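Local atomic coordinates of beta-L-arabinobiosidase (Bacteroides thetaiotaomicron, PDB entry 5MQR), a protein that probably hydrolyses glycosidic bonds in arabinose-containing plant pectin glycans, serving their breakdown by a gut bacterium. Residues E656-F661 and E670-R675; E718-R723 and F1021-I1026. All coordinates share one frame; numbering follows the deposited sequence.

Both contacts are buried, and their centres lie about 9 Å apart on one side of the centre of the chain. Contact 1 sets helix 666-680 against the edge strand 660-662 of the C-terminal antiparallel sheet; contact 2 joins the end of helix 712-719 and the turn that follows to the first turn of helix 1022-1029, nearly 300 residues later. They touch directly: the Asn1022 side chain probably hydrogen-bonds Tyr672 O, and Asn657 pairs with Arg723 through the backbone. Their chemistry differs. At the sheet edge, aromatic packing is joined by two phenol hydroxyls that donate to neutral backbone carbonyls, whereas at the helix start carboxylates collect N-H groups and a guanidinium.

Contact 1: residues E656-F661 and E670-R675; sequences ENIPLF and EMYYYR
Phe661 and Tyr672 meet where strand 660-662, the edge of a five-stranded antiparallel sheet, faces helix 666-680. Followed outward, Tyr672 begins with Tyr672 CB 3.9 Å from Phe661 CD2. With CG anti to the backbone N (chi1 -177°), the ring reaches out from the helix toward the strand, and Phe661 CB sits almost squarely over one face, 3.5 Å from the centroid of the Tyr672 ring, in a CH-pi contact. The two aromatic planes lie oblique to each other, and it is the CB methylene of Phe661 that sits over the face. Beyond the ring, Tyr672 OH donates to Pro659 O at 2.7 Å, coming from above the carbonyl plane, 70° out of it, while Pro659 CB lies beside the same hydroxyl. Tyr673, one residue on, does the second half of the work: Tyr673 OH donates to Phe661 O at 2.7 Å, much nearer the carbonyl plane. Ile658 CD1 packs at 3.6 Å from Tyr673 CE1, and Leu660 CD2 approaches the ring edge. Within the helix, Tyr672 CD2 lies over the centre of the Tyr673 ring, so the two phenols pack directly on one another. A phenylalanine in place of Tyr672 would probably keep the packing under Phe661 CB but leave the carbonyl of buried Pro659 without this donor. Leu1056 of strand 1053-1061 also touches Phe661 and Tyr672, and Leu660 is hydrogen-bonded through the backbone to Asp1057 of that strand. Two neutral phenols thus each give a short bond to a main-chain carbonyl, one in the loop and one on the edge strand, tying helix 666-680 to the chain by uncharged polar links within aromatic and aliphatic packing; at Phe661 O the hydroxyl probably takes a place that a further strand's N-H could hold.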
# COMPACT_ATOMS: atom_id res chain seq x y z
N GLU A 656 -4.66 -20.97 5.06
CA GLU A 656 -4.35 -20.98 6.51
C GLU A 656 -2.86 -20.87 6.82
O GLU A 656 -2.51 -20.34 7.85
CB GLU A 656 -4.85 -22.27 7.19
CG GLU A 656 -6.32 -22.29 7.54
CD GLU A 656 -6.93 -23.69 7.75
OE1 GLU A 656 -6.19 -24.68 8.01
OE2 GLU A 656 -8.19 -23.81 7.63
N ASN A 657 -2.00 -21.42 5.96
CA ASN A 657 -0.61 -21.64 6.31
C ASN A 657 0.44 -20.85 5.58
O ASN A 657 1.49 -20.63 6.15
CB ASN A 657 -0.30 -23.12 6.20
CG ASN A 657 -0.89 -23.88 7.34
OD1 ASN A 657 -0.34 -23.86 8.44
ND2 ASN A 657 -2.06 -24.48 7.12
N ILE A 658 0.21 -20.41 4.34
CA ILE A 658 1.32 -19.86 3.59
C ILE A 658 1.46 -18.35 3.65
O ILE A 658 0.47 -17.62 3.58
CB ILE A 658 1.38 -20.38 2.15
CG1 ILE A 658 0.22 -19.93 1.27
CG2 ILE A 658 1.47 -21.90 2.16
CD1 ILE A 658 0.59 -19.99 -0.20
N PRO A 659 2.72 -17.86 3.78
CA PRO A 659 2.93 -16.47 3.43
C PRO A 659 2.55 -16.26 1.98
O PRO A 659 2.61 -17.21 1.16
CB PRO A 659 4.44 -16.25 3.67
CG PRO A 659 4.82 -17.33 4.64
CD PRO A 659 3.96 -18.49 4.26
N LEU A 660 2.12 -15.06 1.64
CA LEU A 660 1.73 -14.76 0.27
C LEU A 660 2.80 -13.94 -0.45
O LEU A 660 3.44 -13.10 0.16
CB LEU A 660 0.39 -14.03 0.25
CG LEU A 660 -0.79 -14.78 0.88
CD1 LEU A 660 -2.01 -13.87 0.97
CD2 LEU A 660 -1.17 -16.06 0.13
N PHE A 661 2.96 -14.17 -1.75
CA PHE A 661 4.00 -13.52 -2.54
C PHE A 661 3.43 -13.11 -3.91
O PHE A 661 2.60 -13.79 -4.48
CB PHE A 661 5.20 -14.49 -2.73
CG PHE A 661 6.23 -14.04 -3.75
CD1 PHE A 661 7.19 -13.10 -3.43
CD2 PHE A 661 6.23 -14.54 -5.03
CE1 PHE A 661 8.12 -12.67 -4.37
CE2 PHE A 661 7.16 -14.11 -5.97
CZ PHE A 661 8.10 -13.17 -5.64
N GLU A 670 4.44 -18.34 -9.85
CA GLU A 670 3.84 -19.66 -10.00
C GLU A 670 4.61 -20.71 -9.19
O GLU A 670 4.00 -21.56 -8.58
CB GLU A 670 3.79 -20.08 -11.47
CG GLU A 670 3.18 -21.46 -11.69
CD GLU A 670 3.08 -21.81 -13.16
OE1 GLU A 670 4.11 -21.84 -13.87
OE2 GLU A 670 1.96 -22.08 -13.61
N MSE A 671 5.94 -20.62 -9.20
CA MSE A 671 6.79 -21.61 -8.51
C MSE A 671 6.66 -21.47 -7.02
O MSE A 671 6.73 -22.45 -6.31
CB MSE A 671 8.25 -21.49 -8.92
CG MSE A 671 9.10 -22.71 -8.55
SE MSE A 671 8.37 -24.38 -9.35
CE MSE A 671 8.27 -23.77 -11.22
N TYR A 672 6.48 -20.23 -6.55
CA TYR A 672 6.23 -19.97 -5.16
C TYR A 672 5.04 -20.79 -4.69
O TYR A 672 5.13 -21.54 -3.73
CB TYR A 672 5.97 -18.47 -4.93
CG TYR A 672 5.77 -18.17 -3.48
CD1 TYR A 672 6.85 -17.93 -2.64
CD2 TYR A 672 4.49 -18.17 -2.92
CE1 TYR A 672 6.66 -17.69 -1.30
CE2 TYR A 672 4.30 -17.92 -1.57
CZ TYR A 672 5.38 -17.68 -0.77
OH TYR A 672 5.19 -17.48 0.58
N TYR A 673 3.94 -20.65 -5.40
CA TYR A 673 2.72 -21.34 -5.00
C TYR A 673 2.83 -22.84 -5.25
O TYR A 673 2.40 -23.62 -4.40
CB TYR A 673 1.46 -20.70 -5.65
CG TYR A 673 1.24 -19.34 -5.04
CD1 TYR A 673 0.68 -19.20 -3.77
CD2 TYR A 673 1.71 -18.18 -5.68
CE1 TYR A 673 0.54 -17.94 -3.19
CE2 TYR A 673 1.58 -16.93 -5.11
CZ TYR A 673 1.00 -16.81 -3.87
OH TYR A 673 0.90 -15.57 -3.32
N TYR A 674 3.44 -23.24 -6.37
CA TYR A 674 3.57 -24.65 -6.65
C TYR A 674 4.33 -25.42 -5.55
O TYR A 674 3.93 -26.50 -5.15
CB TYR A 674 4.26 -24.90 -8.00
CG TYR A 674 4.56 -26.37 -8.26
CD1 TYR A 674 3.55 -27.25 -8.61
CD2 TYR A 674 5.83 -26.87 -8.09
CE1 TYR A 674 3.80 -28.59 -8.82
CE2 TYR A 674 6.11 -28.23 -8.30
CZ TYR A 674 5.09 -29.08 -8.66
OH TYR A 674 5.35 -30.41 -8.88
N ARG A 675 5.42 -24.86 -5.06
CA ARG A 675 6.28 -25.58 -4.12
C ARG A 675 5.60 -25.70 -2.77
O ARG A 675 5.81 -26.70 -2.08
CB ARG A 675 7.65 -24.93 -4.00
CG ARG A 675 8.54 -25.19 -5.23
CD ARG A 675 8.92 -26.66 -5.39
NE ARG A 675 9.64 -27.13 -4.23
CZ ARG A 675 10.97 -27.29 -4.14
NH1 ARG A 675 11.79 -27.09 -5.19
NH2 ARG A 675 11.48 -27.69 -2.98

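Contact 2: residues E718-R723 and F1021-I1026; sequences ESRWLR and FNDLMI
The start of helix 1022-1029 is held by Glu718, near the end of helix 712-719, and by the type I turn that follows from Ser719 to Leu722. Bent at chi2 (87°), the glutamate brings both carboxylate oxygens to the N-H groups of the first helical turn. Glu718 OE1 accepts from Phe1021 N at 3.0 Å and from Asp1023 N at 2.9 Å, the two donors arriving from opposite faces of the carboxylate plane. Glu718 OE2 takes Asn1022 N at 2.9 Å, with a weak second bond from Phe1021 N. A second carboxylate, that of Asp1023, works in the other direction: its OD1 receives Arg720 NH2 on its syn side, a salt bridge of 2.9 Å, and Trp721 NE1 on its anti lone pair at 2.9 Å. The indole bond is nearly straight (171°) and lies in the ring plane. Arg720 is shared, since NH1 binds Ala760 O of helix 754-765 and NE binds Tyr717 O. One turn further along, Ile1026 lies over the indole: in a CH-pi contact CG2 of Ile1026 sits 3.5 Å from the centroid of the six-membered ring of Trp721, while Ile1026 CD1 lies 3.6 Å from Trp721 CG. Arg720 CG packs on the opposite indole face, so the ring is sandwiched while its N-H is fixed. The positive end of the helix dipole, together with three backbone donors, would probably favour Glu718 as an anion, and the Arg720 guanidinium would do likewise for Asp1023; two buried carboxylates are thus probably stabilised in different ways, one by a helix N-terminus and one by an ion pair.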
# COMPACT_ATOMS: atom_id res chain seq x y z
N GLU A 718 12.29 -25.22 5.07
CA GLU A 718 11.15 -24.85 4.26
C GLU A 718 9.89 -24.70 5.09
O GLU A 718 9.17 -23.72 4.94
CB GLU A 718 10.89 -25.86 3.15
CG GLU A 718 9.92 -25.38 2.06
CD GLU A 718 10.61 -24.61 0.93
OE1 GLU A 718 11.71 -24.07 1.16
OE2 GLU A 718 10.05 -24.57 -0.19
N SER A 719 9.63 -25.68 5.94
CA SER A 719 8.36 -25.74 6.66
C SER A 719 8.26 -24.76 7.81
O SER A 719 7.17 -24.57 8.34
CB SER A 719 8.11 -27.15 7.16
OG SER A 719 8.13 -28.08 6.08
N ARG A 720 9.37 -24.13 8.20
CA ARG A 720 9.34 -23.20 9.33
C ARG A 720 8.47 -21.97 9.06
O ARG A 720 8.09 -21.29 10.01
CB ARG A 720 10.75 -22.79 9.76
CG ARG A 720 11.49 -21.91 8.76
CD ARG A 720 12.93 -21.69 9.18
NE ARG A 720 13.73 -21.10 8.10
CZ ARG A 720 14.83 -20.36 8.27
NH1 ARG A 720 15.27 -20.07 9.48
NH2 ARG A 720 15.48 -19.88 7.20
N TRP A 721 8.15 -21.72 7.79
CA TRP A 721 7.32 -20.58 7.37
C TRP A 721 5.82 -20.81 7.40
O TRP A 721 5.05 -19.87 7.24
CB TRP A 721 7.75 -20.09 5.97
CG TRP A 721 9.17 -19.70 5.95
CD1 TRP A 721 10.21 -20.43 5.44
CD2 TRP A 721 9.76 -18.53 6.53
NE1 TRP A 721 11.39 -19.78 5.63
CE2 TRP A 721 11.15 -18.61 6.31
CE3 TRP A 721 9.25 -17.41 7.20
CZ2 TRP A 721 12.03 -17.63 6.74
CZ3 TRP A 721 10.13 -16.44 7.63
CH2 TRP A 721 11.52 -16.55 7.39
N LEU A 722 5.41 -22.06 7.61
CA LEU A 722 4.01 -22.41 7.71
C LEU A 722 3.45 -21.85 9.00
O LEU A 722 4.04 -22.03 10.07
CB LEU A 722 3.80 -23.92 7.67
CG LEU A 722 4.29 -24.68 6.44
CD1 LEU A 722 4.05 -26.16 6.67
CD2 LEU A 722 3.63 -24.19 5.16
N ARG A 723 2.30 -21.20 8.92
CA ARG A 723 1.79 -20.39 10.02
C ARG A 723 1.22 -21.25 11.15
O ARG A 723 1.36 -20.88 12.30
CB ARG A 723 0.72 -19.41 9.52
CG ARG A 723 1.27 -18.30 8.59
CD ARG A 723 0.14 -17.38 8.10
NE ARG A 723 -0.45 -16.74 9.28
CZ ARG A 723 -0.06 -15.59 9.80
NH1 ARG A 723 0.91 -14.86 9.24
NH2 ARG A 723 -0.64 -15.16 10.91
N PHE A 1021 12.98 -24.31 -1.57
CA PHE A 1021 12.73 -23.31 -2.60
C PHE A 1021 12.19 -22.02 -1.99
O PHE A 1021 12.74 -20.95 -2.18
CB PHE A 1021 11.77 -23.81 -3.70
CG PHE A 1021 11.53 -22.77 -4.73
CD1 PHE A 1021 12.50 -22.50 -5.68
CD2 PHE A 1021 10.39 -21.98 -4.69
CE1 PHE A 1021 12.33 -21.49 -6.62
CE2 PHE A 1021 10.22 -20.97 -5.63
CZ PHE A 1021 11.20 -20.73 -6.59
N ASN A 1022 11.07 -22.12 -1.31
CA ASN A 1022 10.46 -20.97 -0.73
C ASN A 1022 11.25 -20.41 0.45
O ASN A 1022 11.14 -19.21 0.75
CB ASN A 1022 9.02 -21.28 -0.38
CG ASN A 1022 8.13 -21.29 -1.61
OD1 ASN A 1022 8.36 -20.53 -2.56
ND2 ASN A 1022 7.07 -22.09 -1.57
N ASP A 1023 12.07 -21.24 1.09
CA ASP A 1023 12.97 -20.70 2.08
C ASP A 1023 13.96 -19.77 1.44
O ASP A 1023 14.36 -18.78 2.04
CB ASP A 1023 13.71 -21.78 2.85
CG ASP A 1023 14.59 -21.19 3.92
OD1 ASP A 1023 14.07 -20.42 4.78
OD2 ASP A 1023 15.80 -21.44 3.87
N LEU A 1024 14.35 -20.10 0.22
CA LEU A 1024 15.30 -19.28 -0.57
C LEU A 1024 14.61 -18.01 -1.04
O LEU A 1024 15.22 -16.94 -1.03
CB LEU A 1024 15.81 -20.04 -1.79
CG LEU A 1024 16.32 -21.47 -1.59
CD1 LEU A 1024 16.63 -22.09 -2.94
CD2 LEU A 1024 17.54 -21.51 -0.67
N MSE A 1025 13.35 -18.12 -1.45
CA MSE A 1025 12.57 -16.97 -1.87
C MSE A 1025 12.46 -15.97 -0.73
O MSE A 1025 12.72 -14.79 -0.91
CB MSE A 1025 11.19 -17.37 -2.35
CG MSE A 1025 11.17 -18.25 -3.60
SE MSE A 1025 11.56 -17.16 -5.19
CE MSE A 1025 9.75 -16.36 -5.24
N ILE A 1026 12.12 -16.46 0.46
CA ILE A 1026 11.86 -15.63 1.62
C ILE A 1026 13.14 -15.05 2.24
O ILE A 1026 13.17 -13.85 2.59
CB ILE A 1026 11.07 -16.43 2.66
CG1 ILE A 1026 9.67 -16.73 2.12
CG2 ILE A 1026 10.95 -15.66 3.98
CD1 ILE A 1026 8.90 -17.78 2.91